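Local structure of carboxypeptidase D (Drosophila melanogaster, 3MN8) at residues R367-K370 against R371-W375; P243-R246 against V247-L251. The protein is a zinc metallocarboxypeptidase that releases C-terminal arginine or lysine from peptides and proteins, processing growth factors, peptide hormones and neuropeptides. All coordinates share one frame; numbering follows the deposited sequence.

Overall arrangement
The two local contacts lie in different domains of one monomer. Interaction 2 comes first along the chain, on the first turns of helix 245-257 in the peptidase domain, while interaction 1 is a tight turn leading into strand 373-376 of the C-terminal transthyretin-like domain. Their centres are 21 Å apart and their nearest atoms about 9 Å apart, so they do not touch. Yet both face the junction between domains: R376, which directly follows segment 371-375, forms a salt bridge with D244, and E373 and R371 reach back to R87 and L90. The strand entered through interaction 1 is thus tied to the peptidase domain by partners at 87-90 and at 244.

Interaction 1: R367-K370 against R371-W375; sequences RTSK and RGEYW
S369 and E373 meet across a type I beta turn, S369 to G372, with G372 as a G1 bulge before strand 373-376 of the transthyretin-like domain. Two backbone bonds define it: G372 N donates to S369 O at 2.7 Å, and S369 N donates to E373 O at 2.9 Å. The positive phi of G372 (71°) fits a bulge that lets the chain enter the strand.

The S369 hydroxyl lies inside this turn because chi1 of 76° sets OG between the backbone N and the carbonyl carbon. Three bonds grip it. It accepts R371 N at 3.1 Å, which makes an ST turn, and E373 N at 3.2 Å, a straighter bond with 155° at the hydrogen. It donates to E373 OE2 at 3.0 Å, meeting the anti lone pair, away from OE1. With an alanine in place of S369, the amides of R371 and E373 would probably lose their shared acceptor and the E373 carboxylate one of its donors.

Further bonds position that carboxylate: OE2 has a salt bridge to R87 and OE1 accepts L90 N, both residues of the peptidase domain. R371 NE makes only a long salt bridge with E373 OE2 (4.0 Å), a matter of charge alone because the oxygen lies well out of the guanidinium plane; its NH1 bonds R87 O. This cluster of charges is likely to favour the ionised glutamate.

On the other arm, T368 OG1 is bonded to I351 O and A354 N, which fixes the side chain's rotation. Its methyl CG2 then rests 4.2 Å from Y374 CB, while T368 CA makes a CA-H...O contact with E373 O at 3.1 Å.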
loop_
_atom_site.group_PDB
_atom_site.type_symbol
_atom_site.label_atom_id
_atom_site.label_comp_id
_atom_site.label_asym_id
_atom_site.label_seq_id
_atom_site.Cartn_x
_atom_site.Cartn_y
_atom_site.Cartn_z
ATOM N N ARG A 367 -11.834 -1.150 -12.399
ATOM C CA ARG A 367 -13.263 -0.950 -12.200
ATOM C C ARG A 367 -13.499 0.482 -11.726
ATOM O O ARG A 367 -12.942 0.900 -10.712
ATOM C CB ARG A 367 -13.775 -1.978 -11.185
ATOM C CG ARG A 367 -15.227 -1.868 -10.836
ATOM C CD ARG A 367 -15.365 -1.186 -9.494
ATOM N NE ARG A 367 -16.361 -1.862 -8.686
ATOM C CZ ARG A 367 -16.149 -2.531 -7.556
ATOM N NH1 ARG A 367 -14.944 -2.627 -7.004
ATOM N NH2 ARG A 367 -17.189 -3.098 -6.962
ATOM N N THR A 368 -14.287 1.258 -12.466
ATOM C CA THR A 368 -14.470 2.659 -12.086
ATOM C C THR A 368 -15.174 2.812 -10.746
ATOM O O THR A 368 -15.956 1.945 -10.322
ATOM C CB THR A 368 -15.243 3.482 -13.128
ATOM O OG1 THR A 368 -16.593 3.013 -13.206
ATOM C CG2 THR A 368 -14.568 3.398 -14.498
ATOM N N SER A 369 -14.885 3.933 -10.089
ATOM C CA SER A 369 -15.492 4.289 -8.817
ATOM C C SER A 369 -16.942 4.744 -9.022
ATOM O O SER A 369 -17.433 4.825 -10.152
ATOM C CB SER A 369 -14.690 5.415 -8.171
ATOM O OG SER A 369 -14.978 6.653 -8.805
ATOM N N LYS A 370 -17.629 5.040 -7.924
ATOM C CA LYS A 370 -18.997 5.545 -7.999
ATOM C C LYS A 370 -19.083 6.799 -8.852
ATOM O O LYS A 370 -20.122 7.082 -9.432
ATOM C CB LYS A 370 -19.557 5.804 -6.593
ATOM C CG LYS A 370 -19.800 4.520 -5.800
ATOM C CD LYS A 370 -19.915 4.750 -4.294
ATOM C CE LYS A 370 -20.046 3.404 -3.565
ATOM N NZ LYS A 370 -20.488 3.537 -2.146
ATOM N N ARG A 371 -17.981 7.535 -8.935
ATOM C CA ARG A 371 -17.929 8.745 -9.740
ATOM C C ARG A 371 -17.301 8.454 -11.103
ATOM O O ARG A 371 -16.943 9.353 -11.844
ATOM C CB ARG A 371 -17.196 9.877 -8.984
ATOM C CG ARG A 371 -17.608 9.970 -7.496
ATOM C CD ARG A 371 -17.516 11.356 -6.867
ATOM N NE ARG A 371 -16.159 11.845 -6.727
ATOM C CZ ARG A 371 -15.483 12.017 -5.597
ATOM N NH1 ARG A 371 -14.250 12.465 -5.690
ATOM N NH2 ARG A 371 -15.994 11.748 -4.399
ATOM N N GLY A 372 -17.181 7.179 -11.432
ATOM C CA GLY A 372 -16.709 6.777 -12.743
ATOM C C GLY A 372 -15.239 7.051 -12.964
ATOM O O GLY A 372 -14.771 7.141 -14.092
ATOM N N GLU A 373 -14.503 7.176 -11.875
ATOM C CA GLU A 373 -13.078 7.423 -11.964
ATOM C C GLU A 373 -12.292 6.129 -12.073
ATOM O O GLU A 373 -12.704 5.090 -11.549
ATOM C CB GLU A 373 -12.579 8.183 -10.735
ATOM C CG GLU A 373 -13.625 8.947 -9.973
ATOM C CD GLU A 373 -13.082 9.470 -8.653
ATOM O OE1 GLU A 373 -12.192 10.349 -8.699
ATOM O OE2 GLU A 373 -13.536 8.997 -7.577
ATOM N N TYR A 374 -11.146 6.207 -12.742
ATOM C CA TYR A 374 -10.202 5.100 -12.777
ATOM C C TYR A 374 -8.794 5.677 -12.872
ATOM O O TYR A 374 -8.580 6.761 -13.425
ATOM C CB TYR A 374 -10.461 4.189 -13.972
ATOM C CG TYR A 374 -9.939 4.772 -15.262
ATOM C CD1 TYR A 374 -10.752 5.568 -16.074
ATOM C CD2 TYR A 374 -8.619 4.551 -15.659
ATOM C CE1 TYR A 374 -10.255 6.129 -17.252
ATOM C CE2 TYR A 374 -8.121 5.103 -16.828
ATOM C CZ TYR A 374 -8.942 5.888 -17.618
ATOM O OH TYR A 374 -8.441 6.424 -18.774
ATOM N N TRP A 375 -7.840 4.950 -12.306
ATOM C CA TRP A 375 -6.441 5.276 -12.442
ATOM C C TRP A 375 -5.782 4.000 -12.908
ATOM O O TRP A 375 -5.924 2.962 -12.256
ATOM C CB TRP A 375 -5.832 5.662 -11.095
ATOM C CG TRP A 375 -6.548 6.747 -10.382
ATOM C CD1 TRP A 375 -6.155 8.057 -10.257
ATOM C CD2 TRP A 375 -7.779 6.625 -9.662
ATOM N NE1 TRP A 375 -7.082 8.757 -9.518
ATOM C CE2 TRP A 375 -8.088 7.902 -9.145
ATOM C CE3 TRP A 375 -8.659 5.561 -9.412
ATOM C CZ2 TRP A 375 -9.234 8.140 -8.403
ATOM C CZ3 TRP A 375 -9.799 5.803 -8.684
ATOM C CH2 TRP A 375 -10.077 7.079 -8.185
#

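Interaction 2: P243-R246 against V247-L251; sequences PDDR and VFKQL
Backbone bonds from F248 N to D244 O (2.9 Å), K249 N to D245 O (2.7 Å) and Q250 N to R246 O (2.9 Å) each span four residues, the pattern of an alpha helix. D244 occupies the N-cap position of helix 245-257, but its carboxylate makes no capping bond.

One turn apart, D245 and K249 form an i to i+4 salt bridge in which K249 NZ meets D245 OD2 at 2.9 Å, on the syn lone pair of that oxygen. D245 CG stands anti to the backbone N (chi1 -162°), and the extended lysine chain reaches across to it, laying CE 3.4 Å from OD2. The F248 ring leaves the helix beside its first turn, with CD2 3.4 Å from D244 O and 4.1 Å from D244 CB.

Instead of capping, D244 OD2 is hydrogen-bonded to Y294 OH and OD1 forms a salt bridge with R376 of the transthyretin-like domain. F248 meets the F300 ring with planes about 20° apart and Y294 edge-to-face. V247 on F300, and F248 and L251 on L302, set this side of the helix against strand 300-305, while D245, F248 and K249 touch Y225 of strand 222-225.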
loop_
_atom_site.group_PDB
_atom_site.type_symbol
_atom_site.label_atom_id
_atom_site.label_comp_id
_atom_site.label_asym_id
_atom_site.label_seq_id
_atom_site.Cartn_x
_atom_site.Cartn_y
_atom_site.Cartn_z
ATOM N N PRO A 243 -0.081 -10.157 -14.383
ATOM C CA PRO A 243 -0.250 -9.493 -15.677
ATOM C C PRO A 243 0.439 -8.130 -15.658
ATOM O O PRO A 243 0.942 -7.671 -16.671
ATOM C CB PRO A 243 -1.772 -9.312 -15.789
ATOM C CG PRO A 243 -2.350 -10.342 -14.890
ATOM C CD PRO A 243 -1.361 -10.549 -13.774
ATOM N N ASP A 244 0.454 -7.491 -14.496
ATOM C CA ASP A 244 1.037 -6.171 -14.359
ATOM C C ASP A 244 2.466 -6.224 -13.847
ATOM O O ASP A 244 2.898 -5.354 -13.093
ATOM C CB ASP A 244 0.164 -5.304 -13.447
ATOM C CG ASP A 244 -0.948 -4.590 -14.213
ATOM O OD1 ASP A 244 -0.626 -3.621 -14.937
ATOM O OD2 ASP A 244 -2.132 -4.995 -14.108
ATOM N N ASP A 245 3.212 -7.227 -14.286
ATOM C CA ASP A 245 4.556 -7.423 -13.766
ATOM C C ASP A 245 5.499 -6.246 -13.987
ATOM O O ASP A 245 6.254 -5.880 -13.089
ATOM C CB ASP A 245 5.201 -8.683 -14.329
ATOM C CG ASP A 245 6.369 -9.122 -13.498
ATOM O OD1 ASP A 245 6.169 -9.338 -12.282
ATOM O OD2 ASP A 245 7.479 -9.228 -14.045
ATOM N N ARG A 246 5.484 -5.683 -15.190
ATOM C CA ARG A 246 6.325 -4.532 -15.473
ATOM C C ARG A 246 6.115 -3.455 -14.406
ATOM O O ARG A 246 7.059 -3.027 -13.746
ATOM C CB ARG A 246 6.017 -3.962 -16.854
ATOM C CG ARG A 246 6.112 -4.963 -17.971
ATOM C CD ARG A 246 5.495 -4.404 -19.245
ATOM N NE ARG A 246 6.491 -3.839 -20.155
ATOM C CZ ARG A 246 6.191 -3.136 -21.243
ATOM N NH1 ARG A 246 4.922 -2.901 -21.560
ATOM N NH2 ARG A 246 7.157 -2.661 -22.014
ATOM N N VAL A 247 4.872 -3.022 -14.234
ATOM C CA VAL A 247 4.573 -1.983 -13.261
ATOM C C VAL A 247 5.021 -2.410 -11.871
ATOM O O VAL A 247 5.606 -1.626 -11.110
ATOM C CB VAL A 247 3.074 -1.637 -13.230
ATOM C CG1 VAL A 247 2.754 -0.819 -11.999
ATOM C CG2 VAL A 247 2.683 -0.880 -14.488
ATOM N N PHE A 248 4.750 -3.665 -11.543
ATOM C CA PHE A 248 5.099 -4.155 -10.224
ATOM C C PHE A 248 6.591 -4.057 -10.002
ATOM O O PHE A 248 7.033 -3.556 -8.968
ATOM C CB PHE A 248 4.558 -5.567 -9.980
ATOM C CG PHE A 248 3.235 -5.566 -9.281
ATOM C CD1 PHE A 248 3.115 -5.001 -8.025
ATOM C CD2 PHE A 248 2.114 -6.085 -9.884
ATOM C CE1 PHE A 248 1.907 -4.975 -7.375
ATOM C CE2 PHE A 248 0.897 -6.059 -9.240
ATOM C CZ PHE A 248 0.796 -5.504 -7.976
ATOM N N LYS A 249 7.359 -4.501 -10.993
ATOM C CA LYS A 249 8.818 -4.417 -10.942
ATOM C C LYS A 249 9.296 -2.968 -10.817
ATOM O O LYS A 249 10.294 -2.696 -10.146
ATOM C CB LYS A 249 9.440 -5.097 -12.164
ATOM C CG LYS A 249 9.941 -6.502 -11.872
ATOM C CD LYS A 249 10.234 -7.323 -13.124
ATOM C CE LYS A 249 10.581 -8.755 -12.721
ATOM N NZ LYS A 249 10.345 -9.729 -13.822
ATOM N N GLN A 250 8.573 -2.041 -11.451
ATOM C CA GLN A 250 8.896 -0.616 -11.356
ATOM C C GLN A 250 8.642 -0.089 -9.938
ATOM O O GLN A 250 9.444 0.658 -9.383
ATOM C CB GLN A 250 8.114 0.207 -12.396
ATOM C CG GLN A 250 8.470 1.694 -12.367
ATOM C CD GLN A 250 8.027 2.458 -13.610
ATOM O OE1 GLN A 250 8.122 1.963 -14.734
ATOM N NE2 GLN A 250 7.567 3.683 -13.408
ATOM N N LEU A 251 7.526 -0.500 -9.355
ATOM C CA LEU A 251 7.216 -0.140 -7.981
ATOM C C LEU A 251 8.277 -0.645 -7.026
ATOM O O LEU A 251 8.861 0.125 -6.264
ATOM C CB LEU A 251 5.854 -0.698 -7.588
ATOM C CG LEU A 251 4.712 -0.088 -8.396
ATOM C CD1 LEU A 251 3.388 -0.766 -8.086
ATOM C CD2 LEU A 251 4.646 1.427 -8.181
#